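Local coordinates for protein GTP cyclohydrolase 1 type 2 homolog (Staphylococcus aureus subsp. aureus, PDB 3LNL) that is of unknown function but belongs to the NIF3 family and assembles into a toroidal homohexamer that binds zinc at a dinuclear metal centre, at residues L44-D48 with M336-K341; N63-H69 with I96-H102; P149-K153 with I218-H222. The protein carries 2 engineered substitutions. Residue numbers count along the deposited sequence, not the author numbering.

Contact 1 (L44-D48 with M336-K341)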
ATOM      1  N   LEU B  44       0.092  -7.702  41.618  1.00 12.45           N
ATOM      2  CA  LEU B  44       1.464  -7.325  41.470  1.00 12.08           C
ATOM      3  C   LEU B  44       1.608  -6.502  40.238  1.00 12.26           C
ATOM      4  O   LEU B  44       1.284  -6.982  39.130  1.00 12.31           O
ATOM      5  CB  LEU B  44       2.347  -8.570  41.347  1.00 11.79           C
ATOM      6  CG  LEU B  44       3.857  -8.405  41.432  1.00 12.83           C
ATOM      7  CD1 LEU B  44       4.274  -7.870  42.840  1.00 14.62           C
ATOM      8  CD2 LEU B  44       4.493  -9.783  41.096  1.00 11.44           C
ATOM      9  N   THR B  45       2.099  -5.272  40.398  1.00 11.84           N
ATOM     10  CA  THR B  45       2.420  -4.413  39.239  1.00 12.10           C
ATOM     11  C   THR B  45       3.867  -4.585  38.729  1.00 12.82           C
ATOM     12  O   THR B  45       4.779  -4.878  39.504  1.00 12.03           O
ATOM     13  CB  THR B  45       2.148  -2.920  39.533  1.00 12.30           C
ATOM     14  OG1 THR B  45       3.115  -2.420  40.491  1.00 11.66           O
ATOM     15  CG2 THR B  45       0.695  -2.724  40.047  1.00 11.58           C
ATOM     16  N   ALA B  46       4.042  -4.438  37.405  1.00 13.11           N
ATOM     17  CA  ALA B  46       5.292  -4.756  36.762  1.00 13.97           C
ATOM     18  C   ALA B  46       5.452  -3.863  35.517  1.00 13.94           C
ATOM     19  O   ALA B  46       4.440  -3.400  34.971  1.00 13.53           O
ATOM     20  CB  ALA B  46       5.301  -6.231  36.373  1.00 13.60           C
ATOM     21  N   LEU B  47       6.700  -3.635  35.081  1.00 11.72           N
ATOM     22  CA  LEU B  47       6.922  -3.004  33.792  1.00 12.00           C
ATOM     23  C   LEU B  47       6.843  -4.078  32.703  1.00 11.19           C
ATOM     24  O   LEU B  47       6.017  -3.991  31.762  1.00 12.49           O
ATOM     25  CB  LEU B  47       8.284  -2.267  33.765  1.00 11.89           C
ATOM     26  CG  LEU B  47       8.807  -1.724  32.449  1.00 12.71           C
ATOM     27  CD1 LEU B  47       7.768  -0.715  31.877  1.00 14.44           C
ATOM     28  CD2 LEU B  47      10.213  -1.067  32.594  1.00  8.39           C
ATOM     29  N   ASP B  48       7.703  -5.082  32.828  1.00 11.01           N
ATOM     30  CA  ASP B  48       7.762  -6.225  31.959  1.00 11.98           C
ATOM     31  C   ASP B  48       7.493  -7.436  32.851  1.00 12.82           C
ATOM     32  O   ASP B  48       8.102  -7.561  33.938  1.00 11.87           O
ATOM     33  CB  ASP B  48       9.157  -6.396  31.354  1.00 12.56           C
ATOM     34  CG  ASP B  48       9.424  -5.381  30.232  1.00 15.11           C
ATOM     35  OD1 ASP B  48       8.713  -5.442  29.230  1.00 17.69           O
ATOM     36  OD2 ASP B  48      10.360  -4.584  30.357  1.00 14.49           O
ATOM     37  N   MET B 336       6.267   3.251  36.789  1.00 12.72           N
ATOM     38  CA  MET B 336       4.822   2.966  36.834  1.00 12.85           C
ATOM     39  C   MET B 336       4.460   1.814  37.785  1.00 12.42           C
ATOM     40  O   MET B 336       3.289   1.587  38.052  1.00 10.82           O
ATOM     41  CB  MET B 336       4.179   2.786  35.451  1.00 11.70           C
ATOM     42  CG  MET B 336       4.707   1.725  34.532  1.00 13.83           C
ATOM     43  SD  MET B 336       4.751   0.010  35.129  1.00 12.88           S
ATOM     44  CE  MET B 336       2.963  -0.304  35.282  1.00 11.46           C
ATOM     45  N   LYS B 337       5.435   1.063  38.294  1.00 12.27           N
ATOM     46  CA  LYS B 337       5.088  -0.040  39.179  1.00 11.54           C
ATOM     47  C   LYS B 337       4.548   0.545  40.484  1.00 13.22           C
ATOM     48  O   LYS B 337       3.438   0.254  40.900  1.00 12.75           O
ATOM     49  CB  LYS B 337       6.312  -0.946  39.446  1.00 12.08           C
ATOM     50  CG  LYS B 337       6.877  -1.636  38.188  1.00 13.39           C
ATOM     51  CD  LYS B 337       7.966  -2.625  38.471  1.00 11.77           C
ATOM     52  CE  LYS B 337       9.194  -1.917  39.146  1.00 12.96           C
ATOM     53  NZ  LYS B 337      10.248  -2.929  39.273  1.00 12.49           N
ATOM     54  N   GLU B 338       5.346   1.374  41.146  1.00 13.25           N
ATOM     55  CA  GLU B 338       4.891   2.076  42.332  1.00 14.09           C
ATOM     56  C   GLU B 338       3.773   3.053  42.007  1.00 13.67           C
ATOM     57  O   GLU B 338       2.830   3.179  42.773  1.00 13.52           O
ATOM     58  CB  GLU B 338       6.023   2.849  43.031  1.00 15.48           C
ATOM     59  CG  GLU B 338       7.130   1.950  43.640  1.00 17.55           C
ATOM     60  CD  GLU B 338       6.708   1.148  44.873  1.00 22.03           C
ATOM     61  OE1 GLU B 338       7.548   0.333  45.322  1.00 26.18           O
ATOM     62  OE2 GLU B 338       5.576   1.304  45.383  1.00 22.20           O
ATOM     63  N   GLY B 339       3.848   3.719  40.864  1.00 13.32           N
ATOM     64  CA  GLY B 339       2.796   4.669  40.532  1.00 12.74           C
ATOM     65  C   GLY B 339       1.444   3.990  40.348  1.00 12.28           C
ATOM     66  O   GLY B 339       0.413   4.497  40.794  1.00 10.58           O
ATOM     67  N   LEU B 340       1.429   2.871  39.648  1.00 11.85           N
ATOM     68  CA  LEU B 340       0.176   2.179  39.401  1.00 12.71           C
ATOM     69  C   LEU B 340      -0.320   1.494  40.684  1.00 13.14           C
ATOM     70  O   LEU B 340      -1.548   1.453  40.941  1.00 14.08           O
ATOM     71  CB  LEU B 340       0.303   1.155  38.279  1.00 12.92           C
ATOM     72  CG  LEU B 340      -0.968   0.360  37.933  1.00 14.21           C
ATOM     73  CD1 LEU B 340      -2.133   1.357  37.416  1.00 13.64           C
ATOM     74  CD2 LEU B 340      -0.594  -0.744  36.875  1.00 11.41           C
ATOM     75  N   LYS B 341       0.613   1.017  41.514  1.00 12.34           N
ATOM     76  CA  LYS B 341       0.247   0.485  42.817  1.00 12.99           C
ATOM     77  C   LYS B 341      -0.500   1.537  43.622  1.00 13.56           C
ATOM     78  O   LYS B 341      -1.540   1.246  44.201  1.00 11.43           O
ATOM     79  CB  LYS B 341       1.435  -0.000  43.617  1.00 14.73           C
ATOM     80  CG  LYS B 341       1.063  -0.264  45.129  1.00 16.88           C
ATOM     81  CD  LYS B 341       2.206  -0.173  46.035  1.00 22.18           C
ATOM     82  CE  LYS B 341       1.794  -0.445  47.477  1.00 25.42           C
ATOM     83  NZ  LYS B 341       2.946  -0.940  48.281  1.00 31.90           N
TER
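In the NIF3-type alpha/beta fold, helix 336-350 here lies on a sheet made mostly of early strands, with late strand 357-359 at its edge. Strand 44-46 and helix 336-341 run in broadly opposing directions but cross obliquely, their short-segment axes at 142° and 7.1 Å apart at closest approach. T45 is the residue that faces the helix squarely. Its p rotamer sends OG1 to the backbone, where it donates a 2.7 Å hydrogen bond to K337 O. That same carbonyl O of K337 accepts the helical bond from K341 N at 3.0 Å, so the threonine shares a helix acceptor without breaking a turn. Its other branch, CG2, packs 4.0 Å from L340 CD2. M336 has all three chi angles near +60°, which curls the side chain back on itself and sets SD 3.4 Å from A46 O and 3.9 Å from L47 CA. K337 starts sideways in m; the rest, with a kink at chi3 (m), leads away to NZ, which hydrogen-bonds S360 O. The CB of A46 points off the helix and packs on V53 of helix 51-60. Where L47 and M336 meet, the contact borders the zinc centre: L47 rests on H69 and E333, M336 on H68. The aliphatic part of K337 lies against the backbone of A46 and L47, its CG 3.7 Å from L47 N and 3.8 Å from A46 C.

Contact 2 (N63-H69 with I96-H102). With ZN (zinc ion), chain G; ZN (zinc ion), chain F.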
ATOM      1  N   ASN B  63      -2.547 -13.827  42.229  1.00 12.86           N
ATOM      2  CA  ASN B  63      -2.899 -14.488  40.972  1.00 12.16           C
ATOM      3  C   ASN B  63      -3.126 -13.518  39.842  1.00 11.98           C
ATOM      4  O   ASN B  63      -3.580 -13.930  38.771  1.00 13.33           O
ATOM      5  CB  ASN B  63      -4.095 -15.437  41.146  1.00 11.86           C
ATOM      6  CG  ASN B  63      -5.395 -14.690  41.301  1.00 12.92           C
ATOM      7  OD1 ASN B  63      -5.371 -13.496  41.519  1.00 10.48           O
ATOM      8  ND2 ASN B  63      -6.535 -15.385  41.196  1.00 10.27           N
ATOM      9  N   THR B  64      -2.760 -12.251  40.035  1.00 11.71           N
ATOM     10  CA  THR B  64      -2.964 -11.229  39.012  1.00 11.32           C
ATOM     11  C   THR B  64      -1.743 -10.339  38.906  1.00 12.86           C
ATOM     12  O   THR B  64      -1.256  -9.800  39.940  1.00 12.35           O
ATOM     13  CB  THR B  64      -4.214 -10.377  39.327  1.00 13.09           C
ATOM     14  OG1 THR B  64      -5.329 -11.254  39.487  1.00 12.17           O
ATOM     15  CG2 THR B  64      -4.527  -9.320  38.214  1.00  8.72           C
ATOM     16  N   ILE B  65      -1.254 -10.190  37.662  1.00 11.55           N
ATOM     17  CA  ILE B  65      -0.155  -9.310  37.350  1.00 11.91           C
ATOM     18  C   ILE B  65      -0.698  -8.293  36.387  1.00 12.04           C
ATOM     19  O   ILE B  65      -1.341  -8.664  35.400  1.00 12.99           O
ATOM     20  CB  ILE B  65       1.082 -10.047  36.759  1.00 12.29           C
ATOM     21  CG1 ILE B  65       1.590 -11.064  37.794  1.00 12.21           C
ATOM     22  CG2 ILE B  65       2.241  -9.051  36.301  1.00  8.88           C
ATOM     23  CD1 ILE B  65       2.641 -12.068  37.282  1.00 10.87           C
ATOM     24  N   ILE B  66      -0.456  -7.011  36.691  1.00 11.39           N
ATOM     25  CA  ILE B  66      -0.681  -5.944  35.735  1.00 11.98           C
ATOM     26  C   ILE B  66       0.684  -5.360  35.283  1.00 12.84           C
ATOM     27  O   ILE B  66       1.417  -4.763  36.084  1.00 12.07           O
ATOM     28  CB  ILE B  66      -1.509  -4.795  36.323  1.00 11.47           C
ATOM     29  CG1 ILE B  66      -2.863  -5.274  36.831  1.00 12.61           C
ATOM     30  CG2 ILE B  66      -1.735  -3.702  35.175  1.00  9.79           C
ATOM     31  CD1 ILE B  66      -3.684  -4.197  37.566  1.00 14.24           C
ATOM     32  N   SER B  67       1.013  -5.530  34.007  1.00 12.95           N
ATOM     33  CA  SER B  67       2.248  -5.011  33.470  1.00 13.46           C
ATOM     34  C   SER B  67       1.941  -3.820  32.575  1.00 13.31           C
ATOM     35  O   SER B  67       0.802  -3.645  32.138  1.00 14.59           O
ATOM     36  CB  SER B  67       3.017  -6.099  32.680  1.00 13.39           C
ATOM     37  OG  SER B  67       2.357  -6.407  31.438  1.00 14.06           O
ATOM     38  N   HIS B  68       2.957  -2.988  32.343  1.00 12.94           N
ATOM     39  CA  HIS B  68       2.856  -1.941  31.358  1.00 13.30           C
ATOM     40  C   HIS B  68       3.049  -2.540  29.961  1.00 12.33           C
ATOM     41  O   HIS B  68       2.174  -2.439  29.103  1.00 13.54           O
ATOM     42  CB  HIS B  68       3.882  -0.846  31.610  1.00 13.37           C
ATOM     43  CG  HIS B  68       3.788   0.301  30.663  1.00 12.48           C
ATOM     44  ND1 HIS B  68       2.591   0.876  30.305  1.00 12.13           N
ATOM     45  CD2 HIS B  68       4.744   0.983  29.995  1.00 15.46           C
ATOM     46  CE1 HIS B  68       2.824   1.902  29.506  1.00 15.27           C
ATOM     47  NE2 HIS B  68       4.112   1.920  29.202  1.00 15.16           N
ATOM     48  N   HIS B  69       4.161  -3.226  29.759  1.00 11.53           N
ATOM     49  CA  HIS B  69       4.464  -3.774  28.459  1.00 11.31           C
ATOM     50  C   HIS B  69       3.676  -5.076  28.265  1.00 11.77           C
ATOM     51  O   HIS B  69       3.631  -5.913  29.173  1.00 12.49           O
ATOM     52  CB  HIS B  69       5.937  -4.024  28.295  1.00 11.12           C
ATOM     53  CG  HIS B  69       6.759  -2.768  28.220  1.00 10.43           C
ATOM     54  ND1 HIS B  69       8.070  -2.719  28.646  1.00 10.66           N
ATOM     55  CD2 HIS B  69       6.455  -1.528  27.790  1.00 10.84           C
ATOM     56  CE1 HIS B  69       8.539  -1.497  28.461  1.00 13.94           C
ATOM     57  NE2 HIS B  69       7.609  -0.774  27.866  1.00 14.67           N
ATOM     58  N   ILE B  96      -2.269 -17.824  36.893  1.00 14.42           N
ATOM     59  CA  ILE B  96      -1.987 -16.431  37.053  1.00 13.15           C
ATOM     60  C   ILE B  96      -2.538 -15.682  35.837  1.00 13.71           C
ATOM     61  O   ILE B  96      -2.371 -16.085  34.658  1.00 13.88           O
ATOM     62  CB  ILE B  96      -0.477 -16.138  37.160  1.00 14.26           C
ATOM     63  CG1 ILE B  96       0.226 -17.059  38.174  1.00 16.83           C
ATOM     64  CG2 ILE B  96      -0.261 -14.649  37.496  1.00 11.45           C
ATOM     65  CD1 ILE B  96      -0.064 -16.812  39.593  1.00 17.38           C
ATOM     66  N   ASN B  97      -3.227 -14.597  36.134  1.00 12.91           N
ATOM     67  CA  ASN B  97      -3.798 -13.740  35.151  1.00 12.22           C
ATOM     68  C   ASN B  97      -2.888 -12.531  34.903  1.00 11.68           C
ATOM     69  O   ASN B  97      -2.377 -11.934  35.847  1.00 13.04           O
ATOM     70  CB  ASN B  97      -5.152 -13.234  35.652  1.00 12.26           C
ATOM     71  CG  ASN B  97      -6.051 -14.332  36.102  1.00 14.35           C
ATOM     72  OD1 ASN B  97      -6.621 -15.029  35.274  1.00 14.73           O
ATOM     73  ND2 ASN B  97      -6.191 -14.500  37.425  1.00 10.98           N
ATOM     74  N   LEU B  98      -2.757 -12.138  33.641  1.00 10.70           N
ATOM     75  CA  LEU B  98      -1.876 -11.064  33.225  1.00 11.48           C
ATOM     76  C   LEU B  98      -2.681 -10.057  32.425  1.00 11.26           C
ATOM     77  O   LEU B  98      -3.213 -10.391  31.366  1.00 11.57           O
ATOM     78  CB  LEU B  98      -0.696 -11.596  32.371  1.00 11.07           C
ATOM     79  CG  LEU B  98       0.227 -10.477  31.822  1.00 14.67           C
ATOM     80  CD1 LEU B  98       0.910  -9.674  33.006  1.00 13.09           C
ATOM     81  CD2 LEU B  98       1.276 -11.000  30.843  1.00 15.13           C
ATOM     82  N   ILE B  99      -2.708  -8.829  32.914  1.00 10.33           N
ATOM     83  CA  ILE B  99      -3.357  -7.709  32.229  1.00 11.94           C
ATOM     84  C   ILE B  99      -2.278  -6.699  31.819  1.00 11.82           C
ATOM     85  O   ILE B  99      -1.364  -6.426  32.588  1.00 13.03           O
ATOM     86  CB  ILE B  99      -4.346  -6.994  33.219  1.00 12.03           C
ATOM     87  CG1 ILE B  99      -5.485  -7.963  33.616  1.00 11.79           C
ATOM     88  CG2 ILE B  99      -4.831  -5.608  32.663  1.00 11.58           C
ATOM     89  CD1 ILE B  99      -6.261  -7.527  34.968  1.00  8.58           C
ATOM     90  N   ALA B 100      -2.378  -6.178  30.600  1.00 11.56           N
ATOM     91  CA  ALA B 100      -1.471  -5.184  30.126  1.00 12.30           C
ATOM     92  C   ALA B 100      -2.199  -3.840  30.069  1.00 12.41           C
ATOM     93  O   ALA B 100      -3.251  -3.692  29.406  1.00 13.39           O
ATOM     94  CB  ALA B 100      -0.948  -5.514  28.691  1.00 12.36           C
ATOM     95  N   MET B 101      -1.627  -2.866  30.752  1.00 12.93           N
ATOM     96  CA  MET B 101      -2.074  -1.474  30.660  1.00 13.03           C
ATOM     97  C   MET B 101      -0.935  -0.732  30.010  1.00 12.90           C
ATOM     98  O   MET B 101      -0.043  -0.182  30.714  1.00 11.57           O
ATOM     99  CB  MET B 101      -2.416  -0.943  32.070  1.00 12.31           C
ATOM    100  CG  MET B 101      -3.690  -1.616  32.681  1.00 15.28           C
ATOM    101  SD  MET B 101      -3.958  -0.949  34.327  1.00 16.65           S
ATOM    102  CE  MET B 101      -4.796   0.608  33.906  1.00 14.60           C
ATOM    103  N   HIS B 102      -0.952  -0.731  28.659  1.00 12.47           N
ATOM    104  CA  HIS B 102       0.178  -0.253  27.906  1.00 12.44           C
ATOM    105  C   HIS B 102      -0.015   1.188  27.456  1.00 13.55           C
ATOM    106  O   HIS B 102      -0.001   2.076  28.311  1.00 13.59           O
ATOM    107  CB  HIS B 102       0.545  -1.182  26.764  1.00 12.71           C
ATOM    108  CG  HIS B 102       1.871  -0.869  26.166  1.00 11.30           C
ATOM    109  ND1 HIS B 102       2.141  -1.025  24.818  1.00 11.97           N
ATOM    110  CD2 HIS B 102       2.993  -0.352  26.727  1.00 11.66           C
ATOM    111  CE1 HIS B 102       3.393  -0.640  24.585  1.00 13.56           C
ATOM    112  NE2 HIS B 102       3.926  -0.214  25.720  1.00 12.71           N
TER
HETATM  113 ZN    ZN G 402       5.088   3.340  27.805  0.50 23.93          ZN
HETATM  114 ZN    ZN F 401       7.712   1.195  26.829  0.50 22.70          ZN
HETATM  115  O   HOH W   1       5.621   1.709  26.616  1.00 12.36           O
HETATM  116  O   HOH W   2       7.487  -0.069  24.990  1.00 10.50           O
HETATM  117  O   HOH W   3       7.801   2.822  25.313  1.00 12.13           O
HETATM  118  O   HOH W   4       6.217   4.263  26.168  1.00 12.58           O
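I96 comes in just before the strand, its CG2 3.9 Å from I65 CD1 and its CA 3.4 Å from N63 O. N97 takes hold of that same oxygen twice, N97 N to N63 O at 2.7 Å and N97 ND2 to N63 O at 3.0 Å, then accepts I65 N on its own O at 2.8 Å. L98 sits on the sheet face of I65 and S67; its CD1 is 3.6 Å from I65 CG2, and L91 of helix 83-93 covers I65 and L98. I99 continues the parallel pattern, its N bonded to I65 O at 2.8 Å and its O to S67 N at 2.9 Å. This is a beta-alpha-beta crossover of the NIF3 sheet: strands 64-67 and 97-100 are parallel neighbours, their axes 4.7 Å apart at closest and at 20°, with helix 83-93 in the connection, and zinc ligands H68 and H69 follow S67 directly. A100 pairs with S67, CA-CA 5.0 Å. M101 N then reaches S67 O at 2.9 Å, while M101 O accepts H68 ND1 at 2.9 Å, leaving H68 NE2 to bind one zinc at 2.2 Å. H102, the N-cap of the next helix, turns its ring edge onto the face of H68, centroids 4.8 Å apart. Its ND1 bonds D27, and its NE2 lies 2.7 Å from the water bridging this zinc and the second, which H69 NE2 binds at 2.2 Å.

Contact 3 (P149-K153 with I218-H222); sequences PFKDK and IKQYH
Two helical pieces meet here through side chains, with no hydrogen bond between them: 149-153, helical throughout, and 218-222, whose helix ends at Y221 (phi/psi -101/6) before H222 turns extended at -77/145. The closest CA pair is F150 and Y221, 6.1 Å apart. F150, most covered by the contact, has chi1 t and chi2 near 62°, which carries its ring into the last turn of the other helix. There the ring edge meets the carbonyl, with CD1 3.4 Å from Y221 O, while CZ is 4.3 Å from I218 CG1. H222, chi1 -154°, puts its ring edge against the F150 face, centroids 5.2 Å apart, planes at 69°. Y221, chi1 m and chi2 -68°, points toward helix 149-153 and receives K153 on one ring face: a CH-pi contact, K153 CD 3.9 Å from the ring centroid, 27° off its normal, and 3.5 Å from Y221 CE1. Two m torsions (chi1 -89°, chi2 -71°) bend the lysine over that ring before its end leads away. Such a helix pair on one sheet is characteristic of the PII-like, beta-alpha-beta-beta-alpha-beta fold. Underneath, F150 rests on I142 and on I202 of strand 197-207, and I218 on strand 125-142 and on F229 of strand 229-238.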
ATOM      1  N   PRO B 149     -42.566  16.538  27.388  1.00 42.50           N
ATOM      2  CA  PRO B 149     -42.579  15.066  27.398  1.00 42.40           C
ATOM      3  C   PRO B 149     -41.606  14.447  26.390  1.00 42.21           C
ATOM      4  O   PRO B 149     -41.141  13.322  26.585  1.00 42.46           O
ATOM      5  CB  PRO B 149     -44.038  14.696  27.071  1.00 42.47           C
ATOM      6  CG  PRO B 149     -44.760  15.962  26.781  1.00 42.59           C
ATOM      7  CD  PRO B 149     -43.807  17.116  26.840  1.00 42.44           C
ATOM      8  N   PHE B 150     -41.289  15.173  25.328  1.00 41.79           N
ATOM      9  CA  PHE B 150     -40.208  14.742  24.460  1.00 41.47           C
ATOM     10  C   PHE B 150     -38.926  14.728  25.296  1.00 40.87           C
ATOM     11  O   PHE B 150     -38.255  13.707  25.375  1.00 40.94           O
ATOM     12  CB  PHE B 150     -40.084  15.647  23.229  1.00 41.61           C
ATOM     13  CG  PHE B 150     -38.995  15.228  22.268  1.00 43.16           C
ATOM     14  CD1 PHE B 150     -39.046  13.983  21.636  1.00 44.31           C
ATOM     15  CD2 PHE B 150     -37.915  16.075  21.995  1.00 43.66           C
ATOM     16  CE1 PHE B 150     -38.036  13.583  20.746  1.00 44.86           C
ATOM     17  CE2 PHE B 150     -36.907  15.692  21.103  1.00 43.93           C
ATOM     18  CZ  PHE B 150     -36.965  14.440  20.481  1.00 44.66           C
ATOM     19  N   LYS B 151     -38.620  15.843  25.958  1.00 40.10           N
ATOM     20  CA  LYS B 151     -37.398  15.950  26.764  1.00 39.62           C
ATOM     21  C   LYS B 151     -37.300  14.915  27.884  1.00 39.16           C
ATOM     22  O   LYS B 151     -36.260  14.276  28.049  1.00 38.89           O
ATOM     23  CB  LYS B 151     -37.265  17.351  27.352  1.00 39.53           C
ATOM     24  CG  LYS B 151     -36.787  18.386  26.341  1.00 39.86           C
ATOM     25  CD  LYS B 151     -36.508  19.751  26.980  1.00 39.84           C
ATOM     26  CE  LYS B 151     -37.718  20.313  27.699  1.00 38.88           C
ATOM     27  NZ  LYS B 151     -37.604  21.784  27.845  1.00 38.49           N
ATOM     28  N   ASP B 152     -38.386  14.768  28.644  1.00 38.79           N
ATOM     29  CA  ASP B 152     -38.476  13.803  29.757  1.00 38.48           C
ATOM     30  C   ASP B 152     -38.252  12.356  29.323  1.00 38.07           C
ATOM     31  O   ASP B 152     -37.611  11.586  30.034  1.00 37.94           O
ATOM     32  CB  ASP B 152     -39.857  13.876  30.435  1.00 38.50           C
ATOM     33  CG  ASP B 152     -40.113  15.201  31.147  1.00 38.64           C
ATOM     34  OD1 ASP B 152     -39.158  15.861  31.622  1.00 38.33           O
ATOM     35  OD2 ASP B 152     -41.296  15.580  31.243  1.00 39.19           O
ATOM     36  N   LYS B 153     -38.818  11.984  28.176  1.00 37.58           N
ATOM     37  CA  LYS B 153     -38.678  10.625  27.650  1.00 37.33           C
ATOM     38  C   LYS B 153     -37.255  10.351  27.168  1.00 37.22           C
ATOM     39  O   LYS B 153     -36.697   9.282  27.419  1.00 36.97           O
ATOM     40  CB  LYS B 153     -39.676  10.373  26.520  1.00 37.23           C
ATOM     41  CG  LYS B 153     -41.007   9.842  26.996  1.00 37.03           C
ATOM     42  CD  LYS B 153     -40.879   8.397  27.496  1.00 37.02           C
ATOM     43  CE  LYS B 153     -42.228   7.689  27.609  1.00 36.68           C
ATOM     44  NZ  LYS B 153     -43.010   8.119  28.796  1.00 35.73           N
ATOM     45  N   ILE B 218     -35.338   9.085  19.316  1.00 37.10           N
ATOM     46  CA  ILE B 218     -35.938  10.293  18.723  1.00 37.66           C
ATOM     47  C   ILE B 218     -37.156   9.913  17.875  1.00 37.93           C
ATOM     48  O   ILE B 218     -38.251  10.422  18.101  1.00 37.44           O
ATOM     49  CB  ILE B 218     -34.943  11.105  17.873  1.00 37.52           C
ATOM     50  CG1 ILE B 218     -33.951  11.867  18.756  1.00 37.77           C
ATOM     51  CG2 ILE B 218     -35.671  12.125  17.003  1.00 38.33           C
ATOM     52  CD1 ILE B 218     -32.850  12.538  17.955  1.00 35.63           C
ATOM     53  N   LYS B 219     -36.951   9.008  16.919  1.00 38.42           N
ATOM     54  CA  LYS B 219     -38.046   8.489  16.071  1.00 39.05           C
ATOM     55  C   LYS B 219     -39.224   7.978  16.898  1.00 39.08           C
ATOM     56  O   LYS B 219     -40.378   8.231  16.559  1.00 39.00           O
ATOM     57  CB  LYS B 219     -37.546   7.380  15.134  1.00 38.89           C
ATOM     58  CG  LYS B 219     -36.830   7.909  13.915  1.00 39.21           C
ATOM     59  CD  LYS B 219     -36.453   6.789  12.970  1.00 40.18           C
ATOM     60  CE  LYS B 219     -35.466   7.267  11.928  1.00 40.65           C
ATOM     61  NZ  LYS B 219     -35.494   6.410  10.719  1.00 40.78           N
ATOM     62  N   GLN B 220     -38.912   7.279  17.987  1.00 39.47           N
ATOM     63  CA  GLN B 220     -39.926   6.704  18.869  1.00 40.05           C
ATOM     64  C   GLN B 220     -40.791   7.749  19.583  1.00 40.47           C
ATOM     65  O   GLN B 220     -42.024   7.653  19.572  1.00 40.00           O
ATOM     66  CB  GLN B 220     -39.264   5.808  19.915  1.00 40.17           C
ATOM     67  CG  GLN B 220     -40.252   5.125  20.845  1.00 40.29           C
ATOM     68  CD  GLN B 220     -39.592   4.172  21.816  1.00 40.80           C
ATOM     69  OE1 GLN B 220     -38.367   4.124  21.935  1.00 41.28           O
ATOM     70  NE2 GLN B 220     -40.408   3.406  22.527  1.00 40.84           N
ATOM     71  N   TYR B 221     -40.154   8.734  20.214  1.00 40.70           N
ATOM     72  CA  TYR B 221     -40.896   9.663  21.068  1.00 41.21           C
ATOM     73  C   TYR B 221     -41.191  11.012  20.431  1.00 41.77           C
ATOM     74  O   TYR B 221     -41.724  11.888  21.103  1.00 41.99           O
ATOM     75  CB  TYR B 221     -40.187   9.861  22.413  1.00 41.04           C
ATOM     76  CG  TYR B 221     -39.980   8.582  23.187  1.00 40.63           C
ATOM     77  CD1 TYR B 221     -41.052   7.883  23.730  1.00 39.85           C
ATOM     78  CD2 TYR B 221     -38.703   8.074  23.382  1.00 41.01           C
ATOM     79  CE1 TYR B 221     -40.850   6.704  24.448  1.00 40.24           C
ATOM     80  CE2 TYR B 221     -38.486   6.904  24.095  1.00 40.86           C
ATOM     81  CZ  TYR B 221     -39.556   6.219  24.627  1.00 40.79           C
ATOM     82  OH  TYR B 221     -39.314   5.053  25.330  1.00 39.63           O
ATOM     83  N   HIS B 222     -40.883  11.189  19.146  1.00 42.55           N
ATOM     84  CA  HIS B 222     -41.158  12.478  18.479  1.00 43.37           C
ATOM     85  C   HIS B 222     -42.664  12.642  18.114  1.00 44.00           C
ATOM     86  O   HIS B 222     -43.337  11.654  17.796  1.00 43.80           O
ATOM     87  CB  HIS B 222     -40.281  12.655  17.234  1.00 43.36           C
ATOM     88  CG  HIS B 222     -40.032  14.087  16.869  1.00 44.00           C
ATOM     89  ND1 HIS B 222     -40.964  14.865  16.216  1.00 44.10           N
ATOM     90  CD2 HIS B 222     -38.947  14.878  17.055  1.00 43.64           C
ATOM     91  CE1 HIS B 222     -40.471  16.076  16.028  1.00 44.60           C
ATOM     92  NE2 HIS B 222     -39.249  16.110  16.527  1.00 43.44           N
TER

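Contacts 1 and 2 are built on one sheet, where strands 43-46, 64-67 and 97-100 lie side by side; their centres are 9 Å apart and they touch, as where L340 CD2 packs 3.6 Å from I66 CG2. Contact 2 supplies two ligands of the dinuclear zinc site and contact 1 lies against them. Contact 3 belongs to the PII-like domain, its centre about 48 Å from contact 1's and 44 Å from contact 2's. Along the chain contact 2 closes first and contact 3 follows, both nested inside the loop closed by contact 1. The chain thus leaves the NIF3 core to form the domain whose trimers cap the hexameric toroid, then returns to complete the metal centre.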